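Local coordinates for protein thiosulfate sulfurtransferase TUM1 (Saccharomyces cerevisiae, PDB 3UTN) that transfers sulfur from NFS1 to UBA4 through a cysteine persulfide in the pathway for 2-thiolation of the tRNA wobble uridine, at residues A[225-230]-A[312-317]; A[198-203]-A[229-234]; A[278-283]-A[301-306]; A[233-238]-A[269-274]. All coordinates share one frame; numbering follows the deposited sequence.

Interaction 1 of 4, residues A[225-230]-A[312-317]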
loop_
_atom_site.group_PDB
_atom_site.type_symbol
_atom_site.label_atom_id
_atom_site.label_comp_id
_atom_site.label_asym_id
_atom_site.label_seq_id
_atom_site.Cartn_x
_atom_site.Cartn_y
_atom_site.Cartn_z
ATOM N N ASP A 225 -2.005 -17.244 14.479
ATOM C CA ASP A 225 -2.629 -18.385 13.819
ATOM C C ASP A 225 -1.876 -18.788 12.557
ATOM O O ASP A 225 -2.162 -19.825 11.957
ATOM C CB ASP A 225 -4.089 -18.062 13.479
ATOM C CG ASP A 225 -4.230 -16.820 12.605
ATOM O OD1 ASP A 225 -3.364 -15.919 12.681
ATOM O OD2 ASP A 225 -5.217 -16.742 11.847
ATOM N N ILE A 226 -0.910 -17.960 12.172
ATOM C CA ILE A 226 -0.245 -18.072 10.881
ATOM C C ILE A 226 1.228 -18.378 11.069
ATOM O O ILE A 226 1.945 -17.604 11.696
ATOM C CB ILE A 226 -0.385 -16.766 10.060
ATOM C CG1 ILE A 226 -1.853 -16.370 9.893
ATOM C CG2 ILE A 226 0.247 -16.905 8.687
ATOM C CD1 ILE A 226 -2.730 -17.465 9.329
ATOM N N PRO A 227 1.685 -19.518 10.533
ATOM C CA PRO A 227 3.119 -19.711 10.459
ATOM C C PRO A 227 3.683 -18.796 9.390
ATOM O O PRO A 227 2.958 -18.370 8.489
ATOM C CB PRO A 227 3.259 -21.167 10.014
ATOM C CG PRO A 227 1.969 -21.497 9.354
ATOM C CD PRO A 227 0.934 -20.696 10.072
ATOM N N SER A 228 4.967 -18.495 9.492
ATOM C CA SER A 228 5.627 -17.740 8.454
ATOM C C SER A 228 6.041 -18.683 7.331
ATOM O O SER A 228 5.542 -19.803 7.224
ATOM C CB SER A 228 6.821 -16.985 9.020
ATOM O OG SER A 228 7.723 -17.871 9.651
ATOM N N GLY A 229 6.961 -18.230 6.496
ATOM C CA GLY A 229 7.284 -18.961 5.294
ATOM C C GLY A 229 6.688 -18.173 4.162
ATOM O O GLY A 229 6.251 -17.038 4.344
ATOM N N HIS A 230 6.644 -18.766 2.984
ATOM C CA HIS A 230 6.180 -18.013 1.849
ATOM C C HIS A 230 5.423 -18.846 0.893
ATOM O O HIS A 230 5.396 -20.078 0.984
ATOM C CB HIS A 230 7.340 -17.351 1.148
ATOM C CG HIS A 230 8.357 -18.317 0.634
ATOM N ND1 HIS A 230 9.363 -18.774 1.394
ATOM C CD2 HIS A 230 8.501 -18.914 -0.612
ATOM C CE1 HIS A 230 10.113 -19.618 0.675
ATOM N NE2 HIS A 230 9.590 -19.691 -0.557
ATOM N N GLU A 312 -4.052 -14.871 4.287
ATOM C CA GLU A 312 -5.072 -15.606 3.583
ATOM C C GLU A 312 -4.465 -16.847 2.970
ATOM O O GLU A 312 -5.067 -17.915 3.003
ATOM C CB GLU A 312 -5.703 -14.764 2.497
ATOM C CG GLU A 312 -6.834 -15.482 1.803
ATOM C CD GLU A 312 -7.113 -14.933 0.433
ATOM O OE1 GLU A 312 -6.150 -14.665 -0.319
ATOM O OE2 GLU A 312 -8.302 -14.787 0.107
ATOM N N TRP A 313 -3.267 -16.697 2.414
ATOM C CA TRP A 313 -2.589 -17.814 1.797
ATOM C C TRP A 313 -2.527 -18.985 2.726
ATOM O O TRP A 313 -2.965 -20.078 2.382
ATOM C CB TRP A 313 -1.178 -17.451 1.381
ATOM C CG TRP A 313 -0.548 -18.642 0.743
ATOM C CD1 TRP A 313 0.351 -19.531 1.303
ATOM C CD2 TRP A 313 -0.821 -19.157 -0.594
ATOM N NE1 TRP A 313 0.673 -20.516 0.412
ATOM C CE2 TRP A 313 0.001 -20.351 -0.745
ATOM C CE3 TRP A 313 -1.620 -18.745 -1.654
ATOM C CZ2 TRP A 313 0.008 -21.090 -1.913
ATOM C CZ3 TRP A 313 -1.610 -19.501 -2.823
ATOM C CH2 TRP A 313 -0.818 -20.647 -2.942
ATOM N N VAL A 314 -1.966 -18.758 3.907
ATOM C CA VAL A 314 -1.819 -19.796 4.914
ATOM C C VAL A 314 -3.169 -20.347 5.329
ATOM O O VAL A 314 -3.382 -21.562 5.311
ATOM C CB VAL A 314 -1.079 -19.270 6.146
ATOM C CG1 VAL A 314 -1.228 -20.226 7.321
ATOM C CG2 VAL A 314 0.378 -19.088 5.799
ATOM N N LEU A 315 -4.077 -19.446 5.681
ATOM C CA LEU A 315 -5.388 -19.836 6.183
ATOM C C LEU A 315 -6.179 -20.650 5.175
ATOM O O LEU A 315 -6.880 -21.584 5.547
ATOM C CB LEU A 315 -6.184 -18.611 6.624
ATOM C CG LEU A 315 -5.720 -18.009 7.951
ATOM C CD1 LEU A 315 -6.461 -16.718 8.258
ATOM C CD2 LEU A 315 -5.881 -19.015 9.084
ATOM N N LYS A 316 -6.051 -20.308 3.899
ATOM C CA LYS A 316 -6.785 -21.011 2.861
ATOM C C LYS A 316 -6.045 -22.239 2.336
ATOM O O LYS A 316 -6.674 -23.211 1.926
ATOM C CB LYS A 316 -7.126 -20.066 1.713
ATOM C CG LYS A 316 -8.281 -19.121 1.999
ATOM C CD LYS A 316 -8.680 -18.385 0.737
ATOM C CE LYS A 316 -9.919 -17.534 0.927
ATOM N NZ LYS A 316 -10.181 -16.715 -0.288
ATOM N N SER A 317 -4.716 -22.194 2.353
ATOM C CA SER A 317 -3.900 -23.225 1.709
ATOM C C SER A 317 -3.417 -24.287 2.674
ATOM O O SER A 317 -3.202 -25.434 2.286
ATOM C CB SER A 317 -2.692 -22.598 1.022
ATOM O OG SER A 317 -3.085 -21.537 0.176
#
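Asp225 OD2, engaged in a salt bridge by Arg223, rests against the apolar end of Leu315, 3.6 Å from CD2. The side chains of Asp225 and Leu315 run roughly at right angles, and both leucine methyls press against that one carboxylate oxygen. Next along the loop, Ile226 reaches helix 309-317 with two branches. Its CG2 lies 3.6 Å from Val314 CG2, the two side chains lying alongside one another and running opposite ways. The other branch turns back at chi2 (-53°), which lays CD1 across Leu315; the 3.3 Å from Ile226 CD1 to Leu315 CG is tighter than ordinary carbon contact. Pro227 then closes the row with CD 3.5 Å from Val314 CG1. That methyl, anti to the backbone N (chi1 166°), wedges between Pro227 CD and Ile226 CD1. With an alanine at Ile226, Val314 and Leu315 would probably lose their shared apolar partner and a gap would open between loop and helix. Trp310, on the same helix, adds a bond from its NE1 to Pro227 O and also touches Ile226. Across 225-230 and 312-317 themselves, this contact of the second rhodanese domain rests on apolar fit, with the Trp310 bond added from the preceding turn.

Interaction 2 of 4, residues A[198-203]-A[229-234]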
loop_
_atom_site.group_PDB
_atom_site.type_symbol
_atom_site.label_atom_id
_atom_site.label_comp_id
_atom_site.label_asym_id
_atom_site.label_seq_id
_atom_site.Cartn_x
_atom_site.Cartn_y
_atom_site.Cartn_z
ATOM N N GLY A 198 2.338 -24.516 -10.222
ATOM C CA GLY A 198 3.788 -24.303 -10.206
ATOM C C GLY A 198 4.188 -23.271 -11.237
ATOM O O GLY A 198 5.315 -23.278 -11.734
ATOM N N GLU A 199 3.243 -22.397 -11.561
ATOM C CA GLU A 199 3.411 -21.404 -12.605
ATOM C C GLU A 199 3.580 -20.010 -12.026
ATOM O O GLU A 199 3.770 -19.053 -12.773
ATOM C CB GLU A 199 2.199 -21.399 -13.529
ATOM C CG GLU A 199 2.083 -22.605 -14.442
ATOM C CD GLU A 199 0.713 -22.696 -15.084
ATOM O OE1 GLU A 199 -0.034 -21.693 -15.045
ATOM O OE2 GLU A 199 0.378 -23.774 -15.617
ATOM N N LEU A 200 3.490 -19.890 -10.704
ATOM C CA LEU A 200 3.585 -18.581 -10.076
ATOM C C LEU A 200 4.880 -17.885 -10.469
ATOM O O LEU A 200 4.840 -16.813 -11.067
ATOM C CB LEU A 200 3.441 -18.657 -8.554
ATOM C CG LEU A 200 3.558 -17.289 -7.873
ATOM C CD1 LEU A 200 2.483 -16.323 -8.348
ATOM C CD2 LEU A 200 3.514 -17.427 -6.363
ATOM N N ALA A 201 6.016 -18.503 -10.156
ATOM C CA ALA A 201 7.313 -17.928 -10.496
ATOM C C ALA A 201 7.515 -17.868 -12.008
ATOM O O ALA A 201 8.157 -16.950 -12.513
ATOM C CB ALA A 201 8.440 -18.703 -9.835
ATOM N N LYS A 202 6.947 -18.843 -12.719
ATOM C CA LYS A 202 7.044 -18.918 -14.176
ATOM C C LYS A 202 6.334 -17.749 -14.837
ATOM O O LYS A 202 6.887 -17.100 -15.718
ATOM C CB LYS A 202 6.445 -20.227 -14.700
ATOM C CG LYS A 202 7.338 -21.450 -14.569
ATOM C CD LYS A 202 6.636 -22.689 -15.116
ATOM C CE LYS A 202 7.439 -23.958 -14.861
ATOM N NZ LYS A 202 7.394 -24.379 -13.432
ATOM N N LYS A 203 5.105 -17.487 -14.405
ATOM C CA LYS A 203 4.279 -16.471 -15.033
ATOM C C LYS A 203 4.455 -15.104 -14.391
ATOM O O LYS A 203 4.148 -14.093 -15.005
ATOM C CB LYS A 203 2.798 -16.869 -15.017
ATOM C CG LYS A 203 2.476 -18.180 -15.723
ATOM C CD LYS A 203 1.318 -18.023 -16.702
ATOM C CE LYS A 203 -0.024 -17.825 -16.012
ATOM N NZ LYS A 203 -0.625 -19.112 -15.563
ATOM N N GLY A 229 6.961 -18.230 6.496
ATOM C CA GLY A 229 7.284 -18.961 5.294
ATOM C C GLY A 229 6.688 -18.173 4.162
ATOM O O GLY A 229 6.251 -17.038 4.344
ATOM N N HIS A 230 6.644 -18.766 2.984
ATOM C CA HIS A 230 6.180 -18.013 1.849
ATOM C C HIS A 230 5.423 -18.846 0.893
ATOM O O HIS A 230 5.396 -20.078 0.984
ATOM C CB HIS A 230 7.340 -17.351 1.148
ATOM C CG HIS A 230 8.357 -18.317 0.634
ATOM N ND1 HIS A 230 9.363 -18.774 1.394
ATOM C CD2 HIS A 230 8.501 -18.914 -0.612
ATOM C CE1 HIS A 230 10.113 -19.618 0.675
ATOM N NE2 HIS A 230 9.590 -19.691 -0.557
ATOM N N ILE A 231 4.780 -18.152 -0.031
ATOM C CA ILE A 231 4.039 -18.797 -1.071
ATOM C C ILE A 231 5.083 -19.303 -2.042
ATOM O O ILE A 231 5.943 -18.541 -2.476
ATOM C CB ILE A 231 3.089 -17.822 -1.757
ATOM C CG1 ILE A 231 2.158 -17.180 -0.725
ATOM C CG2 ILE A 231 2.287 -18.534 -2.829
ATOM C CD1 ILE A 231 1.415 -15.982 -1.250
ATOM N N PRO A 232 5.043 -20.604 -2.347
ATOM C CA PRO A 232 5.976 -21.140 -3.315
ATOM C C PRO A 232 5.895 -20.325 -4.595
ATOM O O PRO A 232 4.799 -20.024 -5.076
ATOM C CB PRO A 232 5.460 -22.561 -3.532
ATOM C CG PRO A 232 4.832 -22.907 -2.223
ATOM C CD PRO A 232 4.134 -21.641 -1.833
ATOM N N GLY A 233 7.052 -19.929 -5.104
ATOM C CA GLY A 233 7.118 -19.159 -6.324
ATOM C C GLY A 233 7.273 -17.680 -6.058
ATOM O O GLY A 233 7.579 -16.917 -6.964
ATOM N N THR A 234 7.054 -17.270 -4.813
ATOM C CA THR A 234 7.272 -15.889 -4.448
ATOM C C THR A 234 8.719 -15.689 -4.061
ATOM O O THR A 234 9.476 -16.640 -3.868
ATOM C CB THR A 234 6.381 -15.416 -3.284
ATOM O OG1 THR A 234 6.633 -16.230 -2.135
ATOM C CG2 THR A 234 4.907 -15.484 -3.667
#
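Leu200 pushes one methyl, CD2, into the bend formed by residues 231-234. Leu200 CD2 lies 3.2 Å from Pro232 O. The same Leu200 CD2 meets two methyls, Thr234 CG2 at 3.6 Å and Ile231 CG2 at 3.9 Å. The direction follows from chi1 (179°), which extends CG opposite the backbone N, toward the turn. Beside it Ala201 CB sits 3.5 Å from Gly233 O. The backbones come close here: Ala201 CA and Gly233 CA are 4.4 Å apart, and a CB on Gly233 would fall 2.9 Å from Leu200 CB, a clash. The bend itself is a type II beta turn, with Pro232 and Gly233 at its two central positions and Thr234 N bonded to Ile231 O at 2.9 Å. It leads into edge strand 234-236 of the rhodanese domain and packs against the short helix 200-203. A serine in place of Leu200 would probably leave Ile231 CG2 and Thr234 CG2 without their common methyl partner and open a gap under the turn. Leu200 also touches Val195 of helix 188-196 and Ala206 of strand 205-208, while Ile231 packs on Met191, Val195 and Trp313. Further out, helix 188-196 ends in a Schellman motif at Gly198, whose O takes a bond from Lys202 NZ.

Interaction 3 of 4, residues A[278-283]-A[301-306]. With DMS (dimethyl sulfoxide), chain E.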
loop_
_atom_site.group_PDB
_atom_site.type_symbol
_atom_site.label_atom_id
_atom_site.label_comp_id
_atom_site.label_asym_id
_atom_site.label_seq_id
_atom_site.Cartn_x
_atom_site.Cartn_y
_atom_site.Cartn_z
ATOM N N THR A 278 3.789 -8.940 -12.305
ATOM C CA THR A 278 4.283 -9.065 -10.960
ATOM C C THR A 278 3.141 -9.172 -9.989
ATOM O O THR A 278 2.095 -8.555 -10.158
ATOM C CB THR A 278 5.236 -7.911 -10.615
ATOM O OG1 THR A 278 6.390 -8.020 -11.451
ATOM C CG2 THR A 278 5.684 -7.974 -9.162
ATOM N N ILE A 279 3.338 -10.010 -8.992
ATOM C CA ILE A 279 2.408 -10.088 -7.910
ATOM C C ILE A 279 3.165 -9.703 -6.671
ATOM O O ILE A 279 4.262 -10.187 -6.418
ATOM C CB ILE A 279 1.801 -11.487 -7.768
ATOM C CG1 ILE A 279 0.954 -11.793 -9.002
ATOM C CG2 ILE A 279 0.983 -11.570 -6.489
ATOM C CD1 ILE A 279 0.535 -13.237 -9.134
ATOM N N CYS A 280 2.583 -8.778 -5.935
ATOM C CA CYS A 280 3.095 -8.440 -4.643
ATOM C C CYS A 280 2.142 -8.943 -3.609
ATOM O O CYS A 280 0.928 -8.901 -3.776
ATOM C CB CYS A 280 3.291 -6.944 -4.522
ATOM S SG CYS A 280 4.609 -6.429 -5.628
ATOM N N SER A 281 2.720 -9.451 -2.544
ATOM C CA SER A 281 1.966 -9.905 -1.419
ATOM C C SER A 281 2.796 -9.504 -0.225
ATOM O O SER A 281 3.921 -9.028 -0.365
ATOM C CB SER A 281 1.811 -11.420 -1.479
ATOM O OG SER A 281 3.084 -12.041 -1.471
ATOM N N CYS A 282 2.230 -9.675 0.952
ATOM C CA CYS A 282 3.000 -9.582 2.169
ATOM C C CYS A 282 2.235 -10.432 3.135
ATOM O O CYS A 282 1.736 -11.488 2.751
ATOM C CB CYS A 282 3.092 -8.144 2.653
ATOM S SG CYS A 282 1.501 -7.312 2.651
ATOM N N GLY A 283 2.121 -9.974 4.371
ATOM C CA GLY A 283 1.390 -10.711 5.379
ATOM C C GLY A 283 -0.088 -10.479 5.208
ATOM O O GLY A 283 -0.888 -11.406 5.324
ATOM N N PRO A 301 5.807 -3.295 -14.869
ATOM C CA PRO A 301 4.419 -3.261 -15.293
ATOM C C PRO A 301 3.605 -4.372 -14.669
ATOM O O PRO A 301 4.164 -5.343 -14.160
ATOM C CB PRO A 301 4.510 -3.471 -16.804
ATOM C CG PRO A 301 5.772 -4.232 -17.009
ATOM C CD PRO A 301 6.682 -3.968 -15.846
ATOM N N ASN A 302 2.286 -4.210 -14.719
ATOM C CA ASN A 302 1.349 -5.265 -14.372
ATOM C C ASN A 302 1.712 -5.887 -13.049
ATOM O O ASN A 302 1.906 -7.099 -12.924
ATOM C CB ASN A 302 1.294 -6.303 -15.484
ATOM C CG ASN A 302 0.970 -5.682 -16.819
ATOM O OD1 ASN A 302 0.009 -4.925 -16.941
ATOM N ND2 ASN A 302 1.781 -5.979 -17.820
ATOM N N VAL A 303 1.839 -5.014 -12.064
ATOM C CA VAL A 303 2.080 -5.445 -10.722
ATOM C C VAL A 303 0.716 -5.503 -10.095
ATOM O O VAL A 303 -0.049 -4.549 -10.148
ATOM C CB VAL A 303 2.968 -4.469 -9.956
ATOM C CG1 VAL A 303 3.352 -5.068 -8.613
ATOM C CG2 VAL A 303 4.208 -4.162 -10.768
ATOM N N ARG A 304 0.397 -6.655 -9.541
ATOM C CA ARG A 304 -0.829 -6.785 -8.815
ATOM C C ARG A 304 -0.500 -7.111 -7.392
ATOM O O ARG A 304 0.599 -7.563 -7.076
ATOM C CB ARG A 304 -1.698 -7.864 -9.427
ATOM C CG ARG A 304 -2.297 -7.453 -10.756
ATOM C CD ARG A 304 -3.173 -8.568 -11.279
ATOM N NE ARG A 304 -2.407 -9.802 -11.393
ATOM C CZ ARG A 304 -2.942 -11.014 -11.348
ATOM N NH1 ARG A 304 -4.252 -11.159 -11.167
ATOM N NH2 ARG A 304 -2.162 -12.075 -11.459
ATOM N N LEU A 305 -1.451 -6.833 -6.526
ATOM C CA LEU A 305 -1.301 -7.169 -5.149
ATOM C C LEU A 305 -2.115 -8.402 -4.888
ATOM O O LEU A 305 -3.316 -8.433 -5.154
ATOM C CB LEU A 305 -1.790 -6.041 -4.259
ATOM C CG LEU A 305 -1.671 -6.398 -2.783
ATOM C CD1 LEU A 305 -0.268 -6.117 -2.286
ATOM C CD2 LEU A 305 -2.692 -5.613 -1.998
ATOM N N TYR A 306 -1.454 -9.422 -4.368
ATOM C CA TYR A 306 -2.164 -10.522 -3.786
ATOM C C TYR A 306 -2.640 -9.990 -2.448
ATOM O O TYR A 306 -1.913 -9.994 -1.464
ATOM C CB TYR A 306 -1.268 -11.744 -3.619
ATOM C CG TYR A 306 -1.921 -12.823 -2.802
ATOM C CD1 TYR A 306 -3.303 -12.997 -2.830
ATOM C CD2 TYR A 306 -1.167 -13.666 -2.004
ATOM C CE1 TYR A 306 -3.910 -13.985 -2.090
ATOM C CE2 TYR A 306 -1.771 -14.666 -1.261
ATOM C CZ TYR A 306 -3.141 -14.810 -1.306
ATOM O OH TYR A 306 -3.755 -15.784 -0.572
HETATM S S DMS E . 4.404 -8.455 -18.175
HETATM O O DMS E . 3.311 -7.775 -17.457
HETATM C C1 DMS E . 4.116 -8.335 -19.857
HETATM C C2 DMS E . 5.809 -7.509 -18.029
HETATM O O HOH W 1 6.013 -7.115 -13.874
HETATM O O HOH W 2 0.232 -9.508 -11.979
#
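Strands 278-281 and 303-306 run parallel, their axes 4.3 Å apart at closest approach and 33° apart in direction, with Thr278, Ile279 and Cys280 paired to Val303, Arg304 and Leu305. Four backbone bonds join them, from Thr278 N to Asn302 O, Arg304 N to Thr278 O, Cys280 N to Arg304 O and Tyr306 N to Cys280 O. On one face Thr278 and Val303 lie side by side, and Val303 CG1 bridges onward to Cys280 SG at 3.5 Å; Leu295 of helix 286-297 touches Thr278 and Cys280. On the other face Ile279 and Arg304 point the same way, with Ile279 CD1 3.7 Å from Arg304 NH2. The arginine chain bends at chi3 (-57°), placing NE 2.7 Å from a water that meets the guanidinium at its edge, in plane. That water donates to Thr278 O at 2.8 Å, so this carbonyl is gripped twice, while Glu190 takes Arg304 NH2 in a salt bridge. Ile279 CG2 also touches Tyr306 CB at 3.7 Å, and Glu312 holds the tyrosine hydroxyl. With helix 286-297 between them the strands form a beta-alpha-beta unit, and strand 278-281 leads directly into Cys282, the persulfide-forming cysteine, at its C-terminal end, as in other rhodaneses.

Interaction 4 of 4, residues A[233-238]-A[269-274]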
loop_
_atom_site.group_PDB
_atom_site.type_symbol
_atom_site.label_atom_id
_atom_site.label_comp_id
_atom_site.label_asym_id
_atom_site.label_seq_id
_atom_site.Cartn_x
_atom_site.Cartn_y
_atom_site.Cartn_z
ATOM N N GLY A 233 7.052 -19.929 -5.104
ATOM C CA GLY A 233 7.118 -19.159 -6.324
ATOM C C GLY A 233 7.273 -17.680 -6.058
ATOM O O GLY A 233 7.579 -16.917 -6.964
ATOM N N THR A 234 7.054 -17.270 -4.813
ATOM C CA THR A 234 7.272 -15.889 -4.448
ATOM C C THR A 234 8.719 -15.689 -4.061
ATOM O O THR A 234 9.476 -16.640 -3.868
ATOM C CB THR A 234 6.381 -15.416 -3.284
ATOM O OG1 THR A 234 6.633 -16.230 -2.135
ATOM C CG2 THR A 234 4.907 -15.484 -3.667
ATOM N N GLN A 235 9.094 -14.430 -3.951
ATOM C CA GLN A 235 10.443 -14.068 -3.607
ATOM C C GLN A 235 10.350 -13.011 -2.544
ATOM O O GLN A 235 9.379 -12.253 -2.514
ATOM C CB GLN A 235 11.147 -13.501 -4.819
ATOM C CG GLN A 235 11.207 -14.445 -5.996
ATOM C CD GLN A 235 11.766 -13.740 -7.196
ATOM O OE1 GLN A 235 12.960 -13.516 -7.270
ATOM N NE2 GLN A 235 10.904 -13.356 -8.124
ATOM N N PRO A 236 11.350 -12.960 -1.655
ATOM C CA PRO A 236 11.275 -11.950 -0.627
ATOM C C PRO A 236 11.653 -10.603 -1.204
ATOM O O PRO A 236 12.715 -10.446 -1.808
ATOM C CB PRO A 236 12.316 -12.410 0.385
ATOM C CG PRO A 236 13.342 -13.108 -0.441
ATOM C CD PRO A 236 12.605 -13.735 -1.584
ATOM N N LEU A 237 10.763 -9.642 -1.048
ATOM C CA LEU A 237 11.111 -8.274 -1.340
ATOM C C LEU A 237 10.591 -7.459 -0.172
ATOM O O LEU A 237 9.575 -6.787 -0.289
ATOM C CB LEU A 237 10.519 -7.834 -2.675
ATOM C CG LEU A 237 11.147 -6.604 -3.332
ATOM C CD1 LEU A 237 12.660 -6.746 -3.463
ATOM C CD2 LEU A 237 10.520 -6.392 -4.696
ATOM N N PRO A 238 11.276 -7.553 0.984
ATOM C CA PRO A 238 10.822 -6.833 2.157
ATOM C C PRO A 238 10.660 -5.376 1.790
ATOM O O PRO A 238 11.567 -4.774 1.220
ATOM C CB PRO A 238 11.957 -7.046 3.152
ATOM C CG PRO A 238 12.489 -8.385 2.771
ATOM C CD PRO A 238 12.490 -8.333 1.275
ATOM N N HIS A 269 18.417 -11.771 -3.279
ATOM C CA HIS A 269 18.619 -12.757 -4.339
ATOM C C HIS A 269 17.326 -13.017 -5.035
ATOM O O HIS A 269 16.820 -14.139 -5.067
ATOM C CB HIS A 269 19.243 -14.034 -3.786
ATOM C CG HIS A 269 20.529 -13.795 -3.041
ATOM N ND1 HIS A 269 20.570 -13.626 -1.708
ATOM C CD2 HIS A 269 21.841 -13.675 -3.496
ATOM C CE1 HIS A 269 21.842 -13.418 -1.321
ATOM N NE2 HIS A 269 22.621 -13.448 -2.418
ATOM N N CYS A 270 16.772 -11.944 -5.578
ATOM C CA CYS A 270 15.499 -11.994 -6.256
ATOM C C CYS A 270 15.668 -11.698 -7.715
ATOM O O CYS A 270 16.599 -11.008 -8.126
ATOM C CB CYS A 270 14.542 -10.973 -5.661
ATOM S SG CYS A 270 14.017 -11.430 -4.012
ATOM N N THR A 271 14.742 -12.231 -8.492
ATOM C CA THR A 271 14.670 -11.933 -9.896
ATOM C C THR A 271 13.413 -11.119 -10.109
ATOM O O THR A 271 12.357 -11.396 -9.528
ATOM C CB THR A 271 14.598 -13.211 -10.745
ATOM O OG1 THR A 271 13.455 -13.979 -10.350
ATOM C CG2 THR A 271 15.860 -14.046 -10.567
ATOM N N LEU A 272 13.546 -10.085 -10.917
ATOM C CA LEU A 272 12.391 -9.415 -11.433
ATOM C C LEU A 272 12.517 -9.492 -12.935
ATOM O O LEU A 272 13.310 -8.779 -13.546
ATOM C CB LEU A 272 12.317 -7.974 -10.948
ATOM C CG LEU A 272 10.892 -7.429 -10.935
ATOM C CD1 LEU A 272 10.797 -6.296 -9.931
ATOM C CD2 LEU A 272 10.454 -6.981 -12.320
ATOM N N ASP A 273 11.748 -10.400 -13.512
ATOM C CA ASP A 273 11.745 -10.604 -14.940
ATOM C C ASP A 273 10.854 -9.534 -15.543
ATOM O O ASP A 273 9.657 -9.491 -15.249
ATOM C CB ASP A 273 11.222 -12.002 -15.256
ATOM C CG ASP A 273 11.440 -12.402 -16.696
ATOM O OD1 ASP A 273 11.463 -11.518 -17.577
ATOM O OD2 ASP A 273 11.573 -13.617 -16.946
ATOM N N PRO A 274 11.438 -8.649 -16.375
ATOM C CA PRO A 274 10.666 -7.579 -17.002
ATOM C C PRO A 274 9.574 -8.101 -17.938
ATOM O O PRO A 274 8.659 -7.357 -18.274
ATOM C CB PRO A 274 11.720 -6.795 -17.796
ATOM C CG PRO A 274 12.842 -7.752 -17.997
ATOM C CD PRO A 274 12.861 -8.592 -16.758
HETATM O O HOH W 3 14.567 -15.583 -5.430
HETATM O O HOH W 4 10.947 -13.378 -11.081
#
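An edge strand of the second rhodanese sheet, 234-236, meets the loop after helix 255-267 through Gln235 and Thr271. The amide of Gln235 pairs with both the N-H and the C=O of Thr271. Thr271 N donates to Gln235 OE1 at 2.5 Å with an N-H...O angle of 166°, arriving in the carbonyl plane on a lone pair. Gln235 NE2 in turn donates to Thr271 O at 2.8 Å, more bent at 144°, with the acceptor somewhat out of the amide plane. Together these two bonds fix the rotation of the amide. The side chain reaches that far because it is extended beyond CG (chi2 173°). The loop starts where helix 255-267 ends in a Schellman motif, with His269 at positive phi. One water donates to both His269 O, at 2.7 Å, and Gln235 OE1, at 3.2 Å, tying the helix end to the same amide oxygen. Next to the polar pair, Cys270 SG lies 3.6 Å from Pro236 CD, an apolar touch, although the exact position of the sulfur is doubtful in the model. Beyond, Leu272 packs on Leu261 and Leu265 of the helix and on Phe207 of strand 205-208.

All four contacts lie in the second rhodanese domain, the one that carries the catalytic cysteine. Interactions 2 and 4 are about 10 Å apart, centre to centre, and share Gly233 and Thr234, where the loop of residues 229-234 enters edge strand 234-236. Interaction 3 joins two inner strands of the same parallel sheet, about 12 Å from interaction 2 between centres, and Ile231 CD1 meets Tyr306 CE2 at 3.4 Å. Interaction 1, its centre about 17 Å from that of interaction 3, uses helix 309-317, which follows strand 303-306. Along the chain interaction 2 opens first and overlaps interaction 1 at 229-230; interactions 4 and then 3 are nested within interaction 1. All surround the sheet that presents Cys282.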